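Local coordinates for pesticidial crystal protein CRY2AA (Bacillus thuringiensis serovar kurstaki, PDB 1I5P) that binds to midgut epithelial cells of dipteran and lepidopteran larvae and promotes their colloid-osmotic lysis, at residues L61-K71 / I258-V269. Residues are numbered along the deposited sequence; the frame is centred on the assembly and turned at random.
Sequences LLKKVGSLIGK and IWSLFKYQSLMV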
ATOM      1  N   LEU A  61      -2.654  13.502   3.993  1.00 12.54           N
ATOM      2  CA  LEU A  61      -2.780  12.962   5.343  1.00 12.78           C
ATOM      3  C   LEU A  61      -1.456  12.366   5.818  1.00 12.87           C
ATOM      4  O   LEU A  61      -1.062  12.554   6.971  1.00 13.43           O
ATOM      5  CB  LEU A  61      -3.905  11.922   5.399  1.00 11.97           C
ATOM      6  CG  LEU A  61      -5.292  12.516   5.117  1.00 13.92           C
ATOM      7  CD1 LEU A  61      -6.362  11.421   5.182  1.00 13.14           C
ATOM      8  CD2 LEU A  61      -5.592  13.619   6.130  1.00 11.87           C
ATOM      9  N   LEU A  62      -0.767  11.656   4.928  1.00 11.80           N
ATOM     10  CA  LEU A  62       0.528  11.070   5.261  1.00 12.54           C
ATOM     11  C   LEU A  62       1.486  12.167   5.739  1.00 13.12           C
ATOM     12  O   LEU A  62       2.202  11.985   6.719  1.00 13.73           O
ATOM     13  CB  LEU A  62       1.122  10.359   4.036  1.00 10.72           C
ATOM     14  CG  LEU A  62       0.572   8.961   3.694  1.00 11.50           C
ATOM     15  CD1 LEU A  62       1.009   8.547   2.297  1.00 11.11           C
ATOM     16  CD2 LEU A  62       1.057   7.958   4.735  1.00 11.89           C
ATOM     17  N   LYS A  63       1.475  13.308   5.057  1.00 12.85           N
ATOM     18  CA  LYS A  63       2.344  14.427   5.420  1.00 14.43           C
ATOM     19  C   LYS A  63       1.947  15.124   6.723  1.00 14.01           C
ATOM     20  O   LYS A  63       2.802  15.658   7.428  1.00 13.47           O
ATOM     21  CB  LYS A  63       2.385  15.442   4.279  1.00 14.60           C
ATOM     22  CG  LYS A  63       3.209  14.986   3.084  1.00 16.25           C
ATOM     23  CD  LYS A  63       3.233  16.034   1.989  1.00 14.83           C
ATOM     24  CE  LYS A  63       4.262  15.694   0.925  1.00 18.80           C
ATOM     25  NZ  LYS A  63       5.667  15.849   1.396  1.00 19.59           N
ATOM     26  N   LYS A  64       0.653  15.130   7.037  1.00 14.59           N
ATOM     27  CA  LYS A  64       0.183  15.746   8.274  1.00 14.04           C
ATOM     28  C   LYS A  64       0.669  14.928   9.464  1.00 14.03           C
ATOM     29  O   LYS A  64       1.151  15.473  10.460  1.00 11.79           O
ATOM     30  CB  LYS A  64      -1.346  15.814   8.297  1.00 13.72           C
ATOM     31  CG  LYS A  64      -1.930  16.984   7.522  1.00 13.49           C
ATOM     32  CD  LYS A  64      -1.535  18.314   8.155  1.00 14.11           C
ATOM     33  CE  LYS A  64      -2.206  19.486   7.448  1.00 17.15           C
ATOM     34  NZ  LYS A  64      -1.779  20.797   8.003  1.00 17.88           N
ATOM     35  N   VAL A  65       0.532  13.612   9.349  1.00 13.40           N
ATOM     36  CA  VAL A  65       0.948  12.686  10.398  1.00 12.76           C
ATOM     37  C   VAL A  65       2.475  12.606  10.451  1.00 12.14           C
ATOM     38  O   VAL A  65       3.065  12.397  11.514  1.00  8.81           O
ATOM     39  CB  VAL A  65       0.387  11.269  10.125  1.00 13.51           C
ATOM     40  CG1 VAL A  65       0.979  10.256  11.106  1.00 16.14           C
ATOM     41  CG2 VAL A  65      -1.132  11.284  10.230  1.00 14.88           C
ATOM     42  N   GLY A  66       3.099  12.777   9.291  1.00 11.00           N
ATOM     43  CA  GLY A  66       4.546  12.694   9.197  1.00 13.23           C
ATOM     44  C   GLY A  66       5.315  13.892   9.715  1.00 14.24           C
ATOM     45  O   GLY A  66       6.542  13.879   9.736  1.00 15.40           O
ATOM     46  N   SER A  67       4.603  14.927  10.146  1.00 14.82           N
ATOM     47  CA  SER A  67       5.259  16.131  10.651  1.00 16.89           C
ATOM     48  C   SER A  67       4.525  16.760  11.835  1.00 15.07           C
ATOM     49  O   SER A  67       3.308  16.934  11.804  1.00 13.42           O
ATOM     50  CB  SER A  67       5.392  17.153   9.524  1.00 17.17           C
ATOM     51  OG  SER A  67       5.866  18.383  10.031  1.00 26.13           O
ATOM     52  N   LEU A  68       5.279  17.110  12.873  1.00 14.68           N
ATOM     53  CA  LEU A  68       4.700  17.707  14.069  1.00 12.49           C
ATOM     54  C   LEU A  68       3.934  18.987  13.751  1.00 13.99           C
ATOM     55  O   LEU A  68       3.043  19.399  14.502  1.00 12.77           O
ATOM     56  CB  LEU A  68       5.796  18.005  15.099  1.00 11.44           C
ATOM     57  CG  LEU A  68       5.283  18.496  16.465  1.00 14.84           C
ATOM     58  CD1 LEU A  68       4.283  17.491  17.032  1.00  9.02           C
ATOM     59  CD2 LEU A  68       6.453  18.684  17.422  1.00 10.68           C
ATOM     60  N   ILE A  69       4.272  19.609  12.631  1.00 13.72           N
ATOM     61  CA  ILE A  69       3.616  20.846  12.235  1.00 15.98           C
ATOM     62  C   ILE A  69       2.161  20.621  11.813  1.00 14.54           C
ATOM     63  O   ILE A  69       1.368  21.562  11.779  1.00 14.37           O
ATOM     64  CB  ILE A  69       4.388  21.519  11.085  1.00 18.65           C
ATOM     65  CG1 ILE A  69       3.851  22.929  10.851  1.00 23.59           C
ATOM     66  CG2 ILE A  69       4.267  20.694   9.814  1.00 19.23           C
ATOM     67  CD1 ILE A  69       4.751  23.774   9.966  1.00 27.07           C
ATOM     68  N   GLY A  70       1.811  19.372  11.519  1.00 13.52           N
ATOM     69  CA  GLY A  70       0.457  19.054  11.097  1.00 13.33           C
ATOM     70  C   GLY A  70      -0.564  18.953  12.217  1.00 14.64           C
ATOM     71  O   GLY A  70      -1.262  17.945  12.340  1.00 13.90           O
ATOM     72  N   LYS A  71      -0.662  20.012  13.016  1.00 12.27           N
ATOM     73  CA  LYS A  71      -1.584  20.076  14.139  1.00 13.45           C
ATOM     74  C   LYS A  71      -3.041  20.224  13.707  1.00 15.09           C
ATOM     75  O   LYS A  71      -3.948  19.767  14.403  1.00 14.00           O
ATOM     76  CB  LYS A  71      -1.221  21.258  15.049  1.00 14.30           C
ATOM     77  CG  LYS A  71       0.133  21.157  15.735  1.00 13.46           C
ATOM     78  CD  LYS A  71       0.129  20.092  16.819  1.00 13.78           C
ATOM     79  CE  LYS A  71       1.427  20.114  17.629  1.00 11.41           C
ATOM     80  NZ  LYS A  71       1.353  19.204  18.800  1.00 10.33           N
ATOM     81  N   ILE A 258      -4.289   5.079   7.686  1.00 13.35           N
ATOM     82  CA  ILE A 258      -3.765   6.276   8.318  1.00 14.06           C
ATOM     83  C   ILE A 258      -4.569   6.668   9.558  1.00 13.37           C
ATOM     84  O   ILE A 258      -4.023   7.278  10.478  1.00 12.71           O
ATOM     85  CB  ILE A 258      -3.703   7.473   7.333  1.00 12.28           C
ATOM     86  CG1 ILE A 258      -2.744   8.536   7.874  1.00 15.22           C
ATOM     87  CG2 ILE A 258      -5.092   8.068   7.133  1.00 13.30           C
ATOM     88  CD1 ILE A 258      -1.292   8.090   7.936  1.00 11.99           C
ATOM     89  N   TRP A 259      -5.849   6.300   9.601  1.00 11.12           N
ATOM     90  CA  TRP A 259      -6.695   6.650  10.748  1.00 11.19           C
ATOM     91  C   TRP A 259      -6.149   6.146  12.082  1.00 12.22           C
ATOM     92  O   TRP A 259      -6.108   6.891  13.060  1.00 13.19           O
ATOM     93  CB  TRP A 259      -8.111   6.104  10.565  1.00  9.88           C
ATOM     94  CG  TRP A 259      -8.836   6.643   9.374  1.00 12.26           C
ATOM     95  CD1 TRP A 259      -8.562   7.798   8.690  1.00 13.00           C
ATOM     96  CD2 TRP A 259      -9.970   6.057   8.733  1.00 13.23           C
ATOM     97  NE1 TRP A 259      -9.458   7.961   7.659  1.00 13.67           N
ATOM     98  CE2 TRP A 259     -10.334   6.906   7.661  1.00 15.33           C
ATOM     99  CE3 TRP A 259     -10.718   4.893   8.955  1.00 12.21           C
ATOM    100  CZ2 TRP A 259     -11.409   6.629   6.817  1.00 14.86           C
ATOM    101  CZ3 TRP A 259     -11.789   4.618   8.116  1.00 14.08           C
ATOM    102  CH2 TRP A 259     -12.122   5.482   7.058  1.00 13.40           C
ATOM    103  N   SER A 260      -5.738   4.881  12.118  1.00 10.50           N
ATOM    104  CA  SER A 260      -5.215   4.301  13.344  1.00 13.40           C
ATOM    105  C   SER A 260      -3.825   4.840  13.674  1.00 12.30           C
ATOM    106  O   SER A 260      -3.200   4.401  14.639  1.00 14.24           O
ATOM    107  CB  SER A 260      -5.194   2.768  13.249  1.00  7.86           C
ATOM    108  OG  SER A 260      -4.399   2.323  12.168  1.00 13.81           O
ATOM    109  N   LEU A 261      -3.342   5.780  12.862  1.00 12.35           N
ATOM    110  CA  LEU A 261      -2.040   6.403  13.103  1.00 13.01           C
ATOM    111  C   LEU A 261      -2.232   7.879  13.447  1.00 13.24           C
ATOM    112  O   LEU A 261      -1.273   8.575  13.765  1.00 14.78           O
ATOM    113  CB  LEU A 261      -1.118   6.258  11.879  1.00 11.74           C
ATOM    114  CG  LEU A 261      -0.647   4.826  11.592  1.00 10.49           C
ATOM    115  CD1 LEU A 261       0.230   4.815  10.355  1.00  7.69           C
ATOM    116  CD2 LEU A 261       0.107   4.263  12.804  1.00  6.96           C
ATOM    117  N   PHE A 262      -3.473   8.354  13.382  1.00 14.57           N
ATOM    118  CA  PHE A 262      -3.770   9.749  13.717  1.00 14.12           C
ATOM    119  C   PHE A 262      -3.364  10.008  15.169  1.00 16.21           C
ATOM    120  O   PHE A 262      -3.077  11.140  15.558  1.00 16.71           O
ATOM    121  CB  PHE A 262      -5.266  10.044  13.562  1.00 13.49           C
ATOM    122  CG  PHE A 262      -5.678  10.501  12.180  1.00 13.01           C
ATOM    123  CD1 PHE A 262      -6.982  10.929  11.950  1.00 13.65           C
ATOM    124  CD2 PHE A 262      -4.772  10.534  11.127  1.00 10.68           C
ATOM    125  CE1 PHE A 262      -7.379  11.385  10.695  1.00 13.54           C
ATOM    126  CE2 PHE A 262      -5.156  10.990   9.866  1.00 13.10           C
ATOM    127  CZ  PHE A 262      -6.461  11.417   9.648  1.00 14.13           C
ATOM    128  N   LYS A 263      -3.348   8.944  15.966  1.00 15.09           N
ATOM    129  CA  LYS A 263      -2.981   9.032  17.377  1.00 15.16           C
ATOM    130  C   LYS A 263      -1.504   9.403  17.538  1.00 14.22           C
ATOM    131  O   LYS A 263      -1.047   9.688  18.644  1.00 14.19           O
ATOM    132  CB  LYS A 263      -3.250   7.692  18.076  1.00 14.70           C
ATOM    133  CG  LYS A 263      -2.225   6.615  17.716  1.00 18.17           C
ATOM    134  CD  LYS A 263      -2.749   5.175  17.811  1.00 18.17           C
ATOM    135  CE  LYS A 263      -2.731   4.604  19.215  1.00 21.54           C
ATOM    136  NZ  LYS A 263      -2.822   3.112  19.155  1.00 15.87           N
ATOM    137  N   TYR A 264      -0.757   9.382  16.438  1.00 14.05           N
ATOM    138  CA  TYR A 264       0.665   9.727  16.476  1.00 12.99           C
ATOM    139  C   TYR A 264       0.972  11.045  15.775  1.00 11.51           C
ATOM    140  O   TYR A 264       0.228  11.490  14.899  1.00 10.35           O
ATOM    141  CB  TYR A 264       1.509   8.621  15.826  1.00 12.87           C
ATOM    142  CG  TYR A 264       1.525   7.314  16.583  1.00 14.64           C
ATOM    143  CD1 TYR A 264       0.835   6.200  16.105  1.00 14.33           C
ATOM    144  CD2 TYR A 264       2.203   7.200  17.801  1.00 14.46           C
ATOM    145  CE1 TYR A 264       0.811   5.001  16.825  1.00 12.94           C
ATOM    146  CE2 TYR A 264       2.181   6.010  18.529  1.00 13.07           C
ATOM    147  CZ  TYR A 264       1.483   4.919  18.037  1.00 12.46           C
ATOM    148  OH  TYR A 264       1.424   3.764  18.779  1.00 12.63           O
ATOM    149  N   GLN A 265       2.077  11.667  16.169  1.00 11.28           N
ATOM    150  CA  GLN A 265       2.529  12.912  15.563  1.00 11.91           C
ATOM    151  C   GLN A 265       3.982  12.736  15.182  1.00 12.76           C
ATOM    152  O   GLN A 265       4.737  12.060  15.883  1.00 16.30           O
ATOM    153  CB  GLN A 265       2.425  14.088  16.536  1.00 10.98           C
ATOM    154  CG  GLN A 265       1.003  14.512  16.866  1.00 14.10           C
ATOM    155  CD  GLN A 265       0.978  15.662  17.854  1.00 15.99           C
ATOM    156  OE1 GLN A 265       0.972  16.834  17.468  1.00 16.38           O
ATOM    157  NE2 GLN A 265       0.976  15.332  19.139  1.00 12.39           N
ATOM    158  N   SER A 266       4.372  13.356  14.077  1.00 14.44           N
ATOM    159  CA  SER A 266       5.746  13.292  13.606  1.00 16.07           C
ATOM    160  C   SER A 266       6.145  11.834  13.382  1.00 15.96           C
ATOM    161  O   SER A 266       7.174  11.368  13.875  1.00 17.50           O
ATOM    162  CB  SER A 266       6.669  13.951  14.638  1.00 15.83           C
ATOM    163  OG  SER A 266       7.920  14.289  14.076  1.00 19.71           O
ATOM    164  N   LEU A 267       5.310  11.116  12.640  1.00 14.43           N
ATOM    165  CA  LEU A 267       5.564   9.719  12.330  1.00 13.00           C
ATOM    166  C   LEU A 267       5.537   9.537  10.821  1.00 13.48           C
ATOM    167  O   LEU A 267       4.475   9.593  10.192  1.00 12.26           O
ATOM    168  CB  LEU A 267       4.494   8.830  12.957  1.00 14.12           C
ATOM    169  CG  LEU A 267       4.652   7.345  12.633  1.00 16.99           C
ATOM    170  CD1 LEU A 267       6.001   6.862  13.147  1.00 13.83           C
ATOM    171  CD2 LEU A 267       3.522   6.550  13.257  1.00 17.73           C
ATOM    172  N   MET A 268       6.712   9.331  10.243  1.00 11.67           N
ATOM    173  CA  MET A 268       6.820   9.141   8.807  1.00 13.61           C
ATOM    174  C   MET A 268       6.472   7.694   8.456  1.00 13.18           C
ATOM    175  O   MET A 268       7.188   6.771   8.829  1.00 13.68           O
ATOM    176  CB  MET A 268       8.244   9.453   8.337  1.00 12.94           C
ATOM    177  CG  MET A 268       8.459   9.239   6.846  1.00 18.52           C
ATOM    178  SD  MET A 268      10.206   9.296   6.358  1.00 21.14           S
ATOM    179  CE  MET A 268      10.718   7.615   6.722  1.00 18.14           C
ATOM    180  N   VAL A 269       5.361   7.496   7.763  1.00 11.13           N
ATOM    181  CA  VAL A 269       4.956   6.160   7.356  1.00 12.82           C
ATOM    182  C   VAL A 269       5.836   5.868   6.143  1.00 13.61           C
ATOM    183  O   VAL A 269       5.579   6.376   5.051  1.00 12.00           O
ATOM    184  CB  VAL A 269       3.466   6.153   6.960  1.00 12.87           C
ATOM    185  CG1 VAL A 269       3.049   4.774   6.482  1.00 10.40           C
ATOM    186  CG2 VAL A 269       2.627   6.588   8.151  1.00 14.85           C
TER
HETATM  187  O   HOH W   1       3.558   9.914   7.526  1.00 13.90           O
HETATM  188  O   HOH W   2       1.013  17.358  14.893  1.00 12.02           O
HETATM  189  O   HOH W   3       8.328  16.488  12.485  1.00 21.15           O
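Val65, in helix 53-65, sets its two methyls against Ile258, Phe262 and Leu267, where the chain leaves helix 238-259. From CB the branches part. CG1, anti to the backbone N (chi1 172°), lies 3.7 Å from Leu267 O and also touches Leu261 O. CG2 turns to apolar partners: it meets Ile258 CD1 tip to tip at 3.9 Å and approaches CD2 of the Phe262 ring obliquely. A short beta-branched residue suits this place, filling two directions close to the backbone.

One turn earlier, Leu61 and Leu62, branched only at the end, reach across to their partners. Leu61 sets CD1 against Ile258 CG2 and CD2 at the edge of the Phe262 ring, while Leu62 CD2 packs 3.7 Å from Val269 CB and also meets Ile258 CD1.

Val65 O receives a nearly straight hydrogen bond from Leu267 N (2.8 Å, 175°). Gly66 suits the spot because a CB would run into Leu62 O, four residues back; its CA makes a CA-H...O contact with Leu267 O. A water donates to both Leu62 O and Leu267 O and accepts from Val269 N, bridging the two segments.

Bent at chi2 (-71°), the long, flexible Lys71 reaches over from its loop, and NZ donates a 2.7 Å hydrogen bond to Gln265 OE1, lying in the carbonyl plane on a lone pair. The extended glutamine presents an amide oxygen able to accept from the ammonium; Leu68 CD1 rests against the same amide, 3.4 Å from OE1.

The contact thus joins one helix of the N-terminal helical domain to the linker following another. Gln265 also touches helix 170-193, Tyr264 hydrogen-bonds Asp589 through its hydroxyl, and strand 267-268 runs parallel to strand 493-496, carrying the linker into a sheet with strands of the C-terminal domain.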